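Local coordinates for protein probable arylamine n-acetyl transferase (PDB 4GUZ) that probably transfers the acetyl group of acetyl-coenzyme A to the amino group of arylamines, at residues A[35-48]-A[128-141]. Sequence-based numbering, arbitrary orientation.
Sequences LRRLQRGHVLNIKW and WLCDVGFGTSPLAP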
ATOM      1  N   LEU A  35       0.216  -5.736 -16.452  1.00 21.52           N
ATOM      2  CA  LEU A  35      -0.202  -4.982 -15.264  1.00 19.57           C
ATOM      3  C   LEU A  35      -0.708  -5.920 -14.178  1.00 22.16           C
ATOM      4  O   LEU A  35      -0.382  -5.727 -13.010  1.00 20.74           O
ATOM      5  CB  LEU A  35      -1.287  -3.954 -15.648  1.00 18.96           C
ATOM      6  CG  LEU A  35      -1.756  -2.994 -14.544  1.00 22.34           C
ATOM      7  CD1 LEU A  35      -0.628  -2.078 -14.089  1.00 23.28           C
ATOM      8  CD2 LEU A  35      -2.960  -2.185 -14.996  1.00 19.54           C
ATOM      9  N   ARG A  36      -1.500  -6.944 -14.560  1.00 21.33           N
ATOM     10  CA  ARG A  36      -2.019  -7.931 -13.619  1.00 21.00           C
ATOM     11  C   ARG A  36      -0.883  -8.660 -12.930  1.00 24.14           C
ATOM     12  O   ARG A  36      -0.907  -8.807 -11.708  1.00 22.35           O
ATOM     13  CB  ARG A  36      -2.972  -8.941 -14.313  1.00 20.86           C
ATOM     14  CG  ARG A  36      -4.380  -8.377 -14.465  1.00 25.57           C
ATOM     15  CD  ARG A  36      -5.291  -9.234 -15.327  1.00 30.67           C
ATOM     16  NE  ARG A  36      -6.505  -8.482 -15.654  1.00 40.74           N
ATOM     17  CZ  ARG A  36      -7.719  -9.006 -15.797  1.00 60.32           C
ATOM     18  NH1 ARG A  36      -7.906 -10.318 -15.680  1.00 57.20           N
ATOM     19  NH2 ARG A  36      -8.757  -8.224 -16.063  1.00 35.72           N
ATOM     20  N   ARG A  37       0.116  -9.101 -13.702  1.00 21.78           N
ATOM     21  CA  ARG A  37       1.258  -9.829 -13.134  1.00 21.34           C
ATOM     22  C   ARG A  37       2.117  -8.912 -12.260  1.00 22.12           C
ATOM     23  O   ARG A  37       2.629  -9.370 -11.241  1.00 21.30           O
ATOM     24  CB  ARG A  37       2.105 -10.491 -14.228  1.00 22.35           C
ATOM     25  CG  ARG A  37       1.341 -11.604 -14.970  1.00 29.06           C
ATOM     26  CD  ARG A  37       2.226 -12.630 -15.681  1.00 30.62           C
ATOM     27  NE  ARG A  37       3.302 -12.055 -16.500  1.00 31.46           N
ATOM     28  CZ  ARG A  37       3.139 -11.433 -17.666  1.00 46.23           C
ATOM     29  NH1 ARG A  37       1.922 -11.249 -18.167  1.00 30.31           N
ATOM     30  NH2 ARG A  37       4.191 -10.963 -18.324  1.00 39.95           N
ATOM     31  N   LEU A  38       2.226  -7.617 -12.632  1.00 19.69           N
ATOM     32  CA  LEU A  38       3.008  -6.611 -11.888  1.00 18.65           C
ATOM     33  C   LEU A  38       2.380  -6.349 -10.529  1.00 20.75           C
ATOM     34  O   LEU A  38       3.061  -6.420  -9.515  1.00 19.15           O
ATOM     35  CB  LEU A  38       3.122  -5.291 -12.657  1.00 18.48           C
ATOM     36  CG  LEU A  38       4.067  -5.226 -13.852  1.00 23.68           C
ATOM     37  CD1 LEU A  38       3.919  -3.908 -14.555  1.00 24.28           C
ATOM     38  CD2 LEU A  38       5.518  -5.391 -13.427  1.00 25.55           C
ATOM     39  N   GLN A  39       1.078  -6.071 -10.510  1.00 18.10           N
ATOM     40  CA  GLN A  39       0.393  -5.804  -9.258  1.00 16.66           C
ATOM     41  C   GLN A  39       0.396  -7.039  -8.330  1.00 18.71           C
ATOM     42  O   GLN A  39       0.708  -6.895  -7.151  1.00 16.52           O
ATOM     43  CB  GLN A  39      -1.037  -5.319  -9.506  1.00 17.48           C
ATOM     44  CG  GLN A  39      -1.750  -5.016  -8.186  1.00 17.59           C
ATOM     45  CD  GLN A  39      -2.863  -4.010  -8.264  1.00 21.75           C
ATOM     46  OE1 GLN A  39      -3.006  -3.261  -9.228  1.00 15.96           O
ATOM     47  NE2 GLN A  39      -3.544  -3.830  -7.145  1.00 17.43           N
ATOM     48  N   ARG A  40       0.057  -8.237  -8.845  1.00 17.74           N
ATOM     49  CA  ARG A  40       0.034  -9.432  -8.004  1.00 17.94           C
ATOM     50  C   ARG A  40       1.398  -9.676  -7.346  1.00 22.47           C
ATOM     51  O   ARG A  40       1.453  -9.885  -6.141  1.00 21.79           O
ATOM     52  CB  ARG A  40      -0.423 -10.674  -8.796  1.00 17.48           C
ATOM     53  CG  ARG A  40      -0.808 -11.834  -7.882  1.00 20.86           C
ATOM     54  CD  ARG A  40      -1.301 -13.037  -8.652  1.00 22.15           C
ATOM     55  NE  ARG A  40      -1.374 -14.249  -7.825  1.00 26.46           N
ATOM     56  CZ  ARG A  40      -2.496 -14.774  -7.343  1.00 29.95           C
ATOM     57  NH1 ARG A  40      -3.664 -14.182  -7.565  1.00 21.06           N
ATOM     58  NH2 ARG A  40      -2.461 -15.900  -6.643  1.00 18.00           N
ATOM     59  N   GLY A  41       2.471  -9.615  -8.132  1.00 19.13           N
ATOM     60  CA  GLY A  41       3.829  -9.820  -7.632  1.00 18.84           C
ATOM     61  C   GLY A  41       4.254  -8.762  -6.627  1.00 20.34           C
ATOM     62  O   GLY A  41       4.891  -9.088  -5.623  1.00 20.34           O
ATOM     63  N   HIS A  42       3.918  -7.495  -6.895  1.00 15.48           N
ATOM     64  CA  HIS A  42       4.283  -6.365  -6.020  1.00 15.93           C
ATOM     65  C   HIS A  42       3.603  -6.527  -4.658  1.00 17.97           C
ATOM     66  O   HIS A  42       4.282  -6.513  -3.618  1.00 16.90           O
ATOM     67  CB  HIS A  42       3.933  -4.992  -6.663  1.00 15.68           C
ATOM     68  CG  HIS A  42       4.199  -3.810  -5.771  1.00 17.64           C
ATOM     69  ND1 HIS A  42       5.243  -2.944  -6.015  1.00 18.80           N
ATOM     70  CD2 HIS A  42       3.570  -3.427  -4.629  1.00 18.20           C
ATOM     71  CE1 HIS A  42       5.230  -2.075  -5.016  1.00 18.29           C
ATOM     72  NE2 HIS A  42       4.239  -2.330  -4.158  1.00 18.55           N
ATOM     73  N   VAL A  43       2.278  -6.717  -4.678  1.00 14.10           N
ATOM     74  CA  VAL A  43       1.465  -6.830  -3.463  1.00 14.04           C
ATOM     75  C   VAL A  43       1.931  -8.039  -2.622  1.00 18.24           C
ATOM     76  O   VAL A  43       2.118  -7.892  -1.423  1.00 17.52           O
ATOM     77  CB  VAL A  43      -0.051  -6.869  -3.789  1.00 16.33           C
ATOM     78  CG1 VAL A  43      -0.877  -7.143  -2.542  1.00 17.29           C
ATOM     79  CG2 VAL A  43      -0.494  -5.565  -4.437  1.00 15.97           C
ATOM     80  N   LEU A  44       2.232  -9.169  -3.264  1.00 17.27           N
ATOM     81  CA  LEU A  44       2.664 -10.362  -2.544  1.00 17.63           C
ATOM     82  C   LEU A  44       4.098 -10.291  -1.968  1.00 22.19           C
ATOM     83  O   LEU A  44       4.334 -10.852  -0.898  1.00 21.47           O
ATOM     84  CB  LEU A  44       2.559 -11.597  -3.453  1.00 17.78           C
ATOM     85  CG  LEU A  44       1.147 -12.140  -3.679  1.00 24.16           C
ATOM     86  CD1 LEU A  44       1.149 -13.248  -4.726  1.00 24.90           C
ATOM     87  CD2 LEU A  44       0.503 -12.608  -2.366  1.00 27.06           C
ATOM     88  N   ASN A  45       5.033  -9.596  -2.637  1.00 19.44           N
ATOM     89  CA  ASN A  45       6.437  -9.625  -2.209  1.00 18.63           C
ATOM     90  C   ASN A  45       6.979  -8.332  -1.564  1.00 21.28           C
ATOM     91  O   ASN A  45       7.836  -8.421  -0.680  1.00 19.55           O
ATOM     92  CB  ASN A  45       7.306  -9.985  -3.405  1.00 18.47           C
ATOM     93  CG  ASN A  45       6.997 -11.367  -3.937  1.00 34.58           C
ATOM     94  OD1 ASN A  45       7.362 -12.377  -3.338  1.00 31.04           O
ATOM     95  ND2 ASN A  45       6.306 -11.440  -5.060  1.00 19.74           N
ATOM     96  N   ILE A  46       6.521  -7.144  -1.988  1.00 17.87           N
ATOM     97  CA  ILE A  46       7.029  -5.908  -1.358  1.00 15.76           C
ATOM     98  C   ILE A  46       6.390  -5.815   0.012  1.00 18.98           C
ATOM     99  O   ILE A  46       5.170  -5.876   0.126  1.00 18.83           O
ATOM    100  CB  ILE A  46       6.788  -4.634  -2.212  1.00 17.81           C
ATOM    101  CG1 ILE A  46       7.271  -4.804  -3.692  1.00 18.27           C
ATOM    102  CG2 ILE A  46       7.398  -3.399  -1.534  1.00 17.65           C
ATOM    103  CD1 ILE A  46       8.806  -4.819  -3.929  1.00 21.80           C
ATOM    104  N   LYS A  47       7.222  -5.678   1.054  1.00 16.42           N
ATOM    105  CA  LYS A  47       6.749  -5.706   2.429  1.00 15.45           C
ATOM    106  C   LYS A  47       6.070  -4.412   2.802  1.00 18.40           C
ATOM    107  O   LYS A  47       6.327  -3.378   2.175  1.00 18.61           O
ATOM    108  CB  LYS A  47       7.894  -6.072   3.376  1.00 17.45           C
ATOM    109  CG  LYS A  47       8.286  -7.544   3.290  1.00 27.72           C
ATOM    110  CD  LYS A  47       9.720  -7.783   3.738  1.00 30.68           C
ATOM    111  CE  LYS A  47      10.158  -9.227   3.620  1.00 44.06           C
ATOM    112  NZ  LYS A  47      10.145  -9.732   2.220  1.00 58.85           N
ATOM    113  N   TRP A  48       5.165  -4.468   3.792  1.00 15.35           N
ATOM    114  CA  TRP A  48       4.396  -3.289   4.195  1.00 13.91           C
ATOM    115  C   TRP A  48       4.589  -3.017   5.669  1.00 17.73           C
ATOM    116  O   TRP A  48       4.289  -3.865   6.498  1.00 16.08           O
ATOM    117  CB  TRP A  48       2.903  -3.442   3.855  1.00 12.53           C
ATOM    118  CG  TRP A  48       2.168  -2.125   3.775  1.00 13.69           C
ATOM    119  CD1 TRP A  48       1.799  -1.470   2.640  1.00 16.07           C
ATOM    120  CD2 TRP A  48       1.796  -1.265   4.874  1.00 13.71           C
ATOM    121  NE1 TRP A  48       1.143  -0.303   2.956  1.00 15.36           N
ATOM    122  CE2 TRP A  48       1.183  -0.120   4.319  1.00 16.68           C
ATOM    123  CE3 TRP A  48       1.913  -1.353   6.276  1.00 15.27           C
ATOM    124  CZ2 TRP A  48       0.672   0.914   5.111  1.00 16.66           C
ATOM    125  CZ3 TRP A  48       1.445  -0.307   7.058  1.00 16.51           C
ATOM    126  CH2 TRP A  48       0.812   0.800   6.478  1.00 17.20           C
ATOM    127  N   TRP A 128      -7.946   1.508 -14.975  1.00 18.84           N
ATOM    128  CA  TRP A 128      -7.650   0.466 -14.001  1.00 18.28           C
ATOM    129  C   TRP A 128      -7.032   1.037 -12.747  1.00 19.29           C
ATOM    130  O   TRP A 128      -5.952   1.627 -12.797  1.00 18.32           O
ATOM    131  CB  TRP A 128      -6.697  -0.565 -14.627  1.00 18.14           C
ATOM    132  CG  TRP A 128      -7.347  -1.319 -15.748  1.00 19.52           C
ATOM    133  CD1 TRP A 128      -7.389  -0.961 -17.060  1.00 21.96           C
ATOM    134  CD2 TRP A 128      -8.118  -2.524 -15.632  1.00 19.29           C
ATOM    135  NE1 TRP A 128      -8.115  -1.882 -17.780  1.00 20.74           N
ATOM    136  CE2 TRP A 128      -8.593  -2.842 -16.927  1.00 22.72           C
ATOM    137  CE3 TRP A 128      -8.462  -3.364 -14.562  1.00 19.84           C
ATOM    138  CZ2 TRP A 128      -9.366  -3.983 -17.186  1.00 21.79           C
ATOM    139  CZ3 TRP A 128      -9.234  -4.486 -14.819  1.00 21.24           C
ATOM    140  CH2 TRP A 128      -9.671  -4.790 -16.122  1.00 21.84           C
ATOM    141  N   LEU A 129      -7.692   0.811 -11.609  1.00 14.73           N
ATOM    142  CA  LEU A 129      -7.177   1.269 -10.325  1.00 12.90           C
ATOM    143  C   LEU A 129      -6.110   0.310  -9.830  1.00 17.45           C
ATOM    144  O   LEU A 129      -6.386  -0.886  -9.689  1.00 17.11           O
ATOM    145  CB  LEU A 129      -8.326   1.373  -9.300  1.00 12.28           C
ATOM    146  CG  LEU A 129      -7.904   1.761  -7.867  1.00 15.92           C
ATOM    147  CD1 LEU A 129      -7.314   3.141  -7.835  1.00 16.27           C
ATOM    148  CD2 LEU A 129      -9.068   1.571  -6.889  1.00 18.00           C
ATOM    149  N   CYS A 130      -4.897   0.824  -9.554  1.00 14.74           N
ATOM    150  CA  CYS A 130      -3.826  -0.009  -9.011  1.00 14.58           C
ATOM    151  C   CYS A 130      -3.545   0.444  -7.579  1.00 15.92           C
ATOM    152  O   CYS A 130      -2.714   1.333  -7.335  1.00 16.51           O
ATOM    153  CB  CYS A 130      -2.576   0.034  -9.885  1.00 16.15           C
ATOM    154  SG  CYS A 130      -2.820  -0.637 -11.552  1.00 19.76           S
ATOM    155  N   ASP A 131      -4.261  -0.168  -6.624  1.00 12.44           N
ATOM    156  CA  ASP A 131      -4.106   0.135  -5.188  1.00 11.65           C
ATOM    157  C   ASP A 131      -3.074  -0.837  -4.646  1.00 17.62           C
ATOM    158  O   ASP A 131      -3.411  -1.880  -4.078  1.00 18.89           O
ATOM    159  CB  ASP A 131      -5.450   0.017  -4.490  1.00 12.54           C
ATOM    160  CG  ASP A 131      -5.472   0.572  -3.075  1.00 17.94           C
ATOM    161  OD1 ASP A 131      -4.421   1.077  -2.618  1.00 20.49           O
ATOM    162  OD2 ASP A 131      -6.531   0.496  -2.432  1.00 18.20           O
ATOM    163  N   VAL A 132      -1.805  -0.533  -4.887  1.00 14.25           N
ATOM    164  CA  VAL A 132      -0.698  -1.462  -4.601  1.00 14.64           C
ATOM    165  C   VAL A 132      -0.064  -1.319  -3.204  1.00 18.70           C
ATOM    166  O   VAL A 132       0.663  -2.223  -2.789  1.00 17.86           O
ATOM    167  CB  VAL A 132       0.418  -1.383  -5.682  1.00 18.24           C
ATOM    168  CG1 VAL A 132      -0.129  -1.704  -7.082  1.00 17.54           C
ATOM    169  CG2 VAL A 132       1.150  -0.034  -5.655  1.00 18.70           C
ATOM    170  N   GLY A 133      -0.290  -0.196  -2.536  1.00 17.17           N
ATOM    171  CA  GLY A 133       0.359   0.085  -1.258  1.00 16.22           C
ATOM    172  C   GLY A 133      -0.521   0.255  -0.047  1.00 18.53           C
ATOM    173  O   GLY A 133      -0.134   0.967   0.868  1.00 17.16           O
ATOM    174  N   PHE A 134      -1.651  -0.468   0.028  1.00 16.25           N
ATOM    175  CA  PHE A 134      -2.556  -0.366   1.171  1.00 16.16           C
ATOM    176  C   PHE A 134      -2.186  -1.363   2.298  1.00 20.19           C
ATOM    177  O   PHE A 134      -2.612  -1.167   3.432  1.00 22.80           O
ATOM    178  CB  PHE A 134      -4.015  -0.564   0.702  1.00 17.98           C
ATOM    179  CG  PHE A 134      -5.079  -0.350   1.763  1.00 18.27           C
ATOM    180  CD1 PHE A 134      -5.500   0.930   2.102  1.00 19.00           C
ATOM    181  CD2 PHE A 134      -5.664  -1.435   2.416  1.00 18.79           C
ATOM    182  CE1 PHE A 134      -6.483   1.125   3.082  1.00 19.23           C
ATOM    183  CE2 PHE A 134      -6.643  -1.238   3.402  1.00 20.20           C
ATOM    184  CZ  PHE A 134      -7.045   0.039   3.727  1.00 18.41           C
ATOM    185  N   GLY A 135      -1.368  -2.367   2.009  1.00 15.70           N
ATOM    186  CA  GLY A 135      -1.009  -3.382   3.003  1.00 16.17           C
ATOM    187  C   GLY A 135      -1.874  -4.591   2.709  1.00 20.04           C
ATOM    188  O   GLY A 135      -1.404  -5.528   2.068  1.00 20.74           O
ATOM    189  N   THR A 136      -3.196  -4.498   3.016  1.00 15.63           N
ATOM    190  CA  THR A 136      -4.163  -5.565   2.661  1.00 15.30           C
ATOM    191  C   THR A 136      -4.753  -5.188   1.319  1.00 18.31           C
ATOM    192  O   THR A 136      -5.969  -5.142   1.116  1.00 19.34           O
ATOM    193  CB  THR A 136      -5.210  -5.780   3.761  1.00 19.52           C
ATOM    194  OG1 THR A 136      -5.805  -4.520   4.097  1.00 17.38           O
ATOM    195  CG2 THR A 136      -4.625  -6.452   5.004  1.00 18.21           C
ATOM    196  N   SER A 137      -3.859  -4.920   0.392  1.00 15.97           N
ATOM    197  CA  SER A 137      -4.141  -4.435  -0.930  1.00 14.30           C
ATOM    198  C   SER A 137      -4.824  -5.448  -1.845  1.00 18.30           C
ATOM    199  O   SER A 137      -4.552  -6.649  -1.766  1.00 15.68           O
ATOM    200  CB  SER A 137      -2.824  -4.032  -1.600  1.00 18.54           C
ATOM    201  OG  SER A 137      -2.596  -2.642  -1.462  1.00 27.50           O
ATOM    202  N   PRO A 138      -5.639  -4.952  -2.803  1.00 16.39           N
ATOM    203  CA  PRO A 138      -6.148  -5.834  -3.844  1.00 16.46           C
ATOM    204  C   PRO A 138      -4.970  -6.457  -4.578  1.00 19.23           C
ATOM    205  O   PRO A 138      -3.920  -5.809  -4.741  1.00 15.36           O
ATOM    206  CB  PRO A 138      -6.925  -4.873  -4.751  1.00 17.76           C
ATOM    207  CG  PRO A 138      -7.326  -3.759  -3.855  1.00 21.07           C
ATOM    208  CD  PRO A 138      -6.090  -3.565  -3.040  1.00 17.23           C
ATOM    209  N   LEU A 139      -5.102  -7.744  -4.944  1.00 17.67           N
ATOM    210  CA  LEU A 139      -4.018  -8.463  -5.611  1.00 17.63           C
ATOM    211  C   LEU A 139      -4.065  -8.229  -7.098  1.00 22.24           C
ATOM    212  O   LEU A 139      -3.166  -8.660  -7.804  1.00 21.68           O
ATOM    213  CB  LEU A 139      -4.073  -9.966  -5.307  1.00 17.55           C
ATOM    214  CG  LEU A 139      -3.917 -10.377  -3.834  1.00 21.30           C
ATOM    215  CD1 LEU A 139      -4.290 -11.811  -3.646  1.00 22.16           C
ATOM    216  CD2 LEU A 139      -2.500 -10.197  -3.347  1.00 24.21           C
ATOM    217  N   ALA A 140      -5.107  -7.542  -7.587  1.00 18.39           N
ATOM    218  CA  ALA A 140      -5.220  -7.304  -9.024  1.00 18.21           C
ATOM    219  C   ALA A 140      -5.718  -5.891  -9.307  1.00 19.87           C
ATOM    220  O   ALA A 140      -6.455  -5.345  -8.470  1.00 18.51           O
ATOM    221  CB  ALA A 140      -6.172  -8.327  -9.632  1.00 18.27           C
ATOM    222  N   PRO A 141      -5.374  -5.289 -10.479  1.00 15.86           N
ATOM    223  CA  PRO A 141      -5.966  -3.986 -10.826  1.00 15.07           C
ATOM    224  C   PRO A 141      -7.481  -4.112 -10.876  1.00 18.59           C
ATOM    225  O   PRO A 141      -7.998  -5.194 -11.152  1.00 20.49           O
ATOM    226  CB  PRO A 141      -5.390  -3.678 -12.217  1.00 17.22           C
ATOM    227  CG  PRO A 141      -4.265  -4.628 -12.399  1.00 22.35           C
ATOM    228  CD  PRO A 141      -4.551  -5.822 -11.597  1.00 18.01           C
TER
HETATM  229  O   HOH W   1      -6.192  -2.469  -7.458  1.00 15.43           O
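The loop that carries Asp131, probably the acid of the Cys-His-Asp catalytic triad of this family with Cys79 and His116, is held against helix 32-45 through Gln39 and Val43, and against Trp48 just beyond the helix end. Gln39 reaches between the two arms of 128-141, its CG anti to the backbone N (chi1 -179°) and the chain extended beyond. Its NE2 donates to Pro138 O at 3.1 Å; the oxygen lies in the plane of the Gln39 amide, while NE2 stands well above the plane of the Pro138 carbonyl. A water also takes a hydrogen bond from NE2; it accepts from Asp131 N and donates to Leu129 O and Ala140 O, so five hydrogen bonds, counting the one to Pro138, tie the amide, the strand end and the returning chain together. OE1 lies against Cys130 CA, 3.4 Å away.

On one side of Gln39, Leu35 CD1 meets Cys130 SG at 3.6 Å and Leu35 CG packs on the Pro141 ring. On the other, Val43 CG1 touches Leu139 CD2 at 3.6 Å, the two side chains crossing at about a right angle. Past the helix end, Trp48 NE1 donates to Gly133 O (2.8 Å, N-H...O 163°). Gly135 CA sits 3.6 Å from the centroid of the Trp48 five-membered ring, a CH-pi contact over its face. Ser137 OG braces the loop from within, donating to Asp131 O and accepting from Phe134 N.

The side chain of Asp131 leaves the backbone away from 35-48, its carboxylate oxygens hydrogen-bonded to His116 and His189. Helix 79-92 packs on Leu35 and Val132 through Leu90 and Phe86, strand 116-123 lies beside 126-130, and Ile225 of strand 221-226 touches Val43.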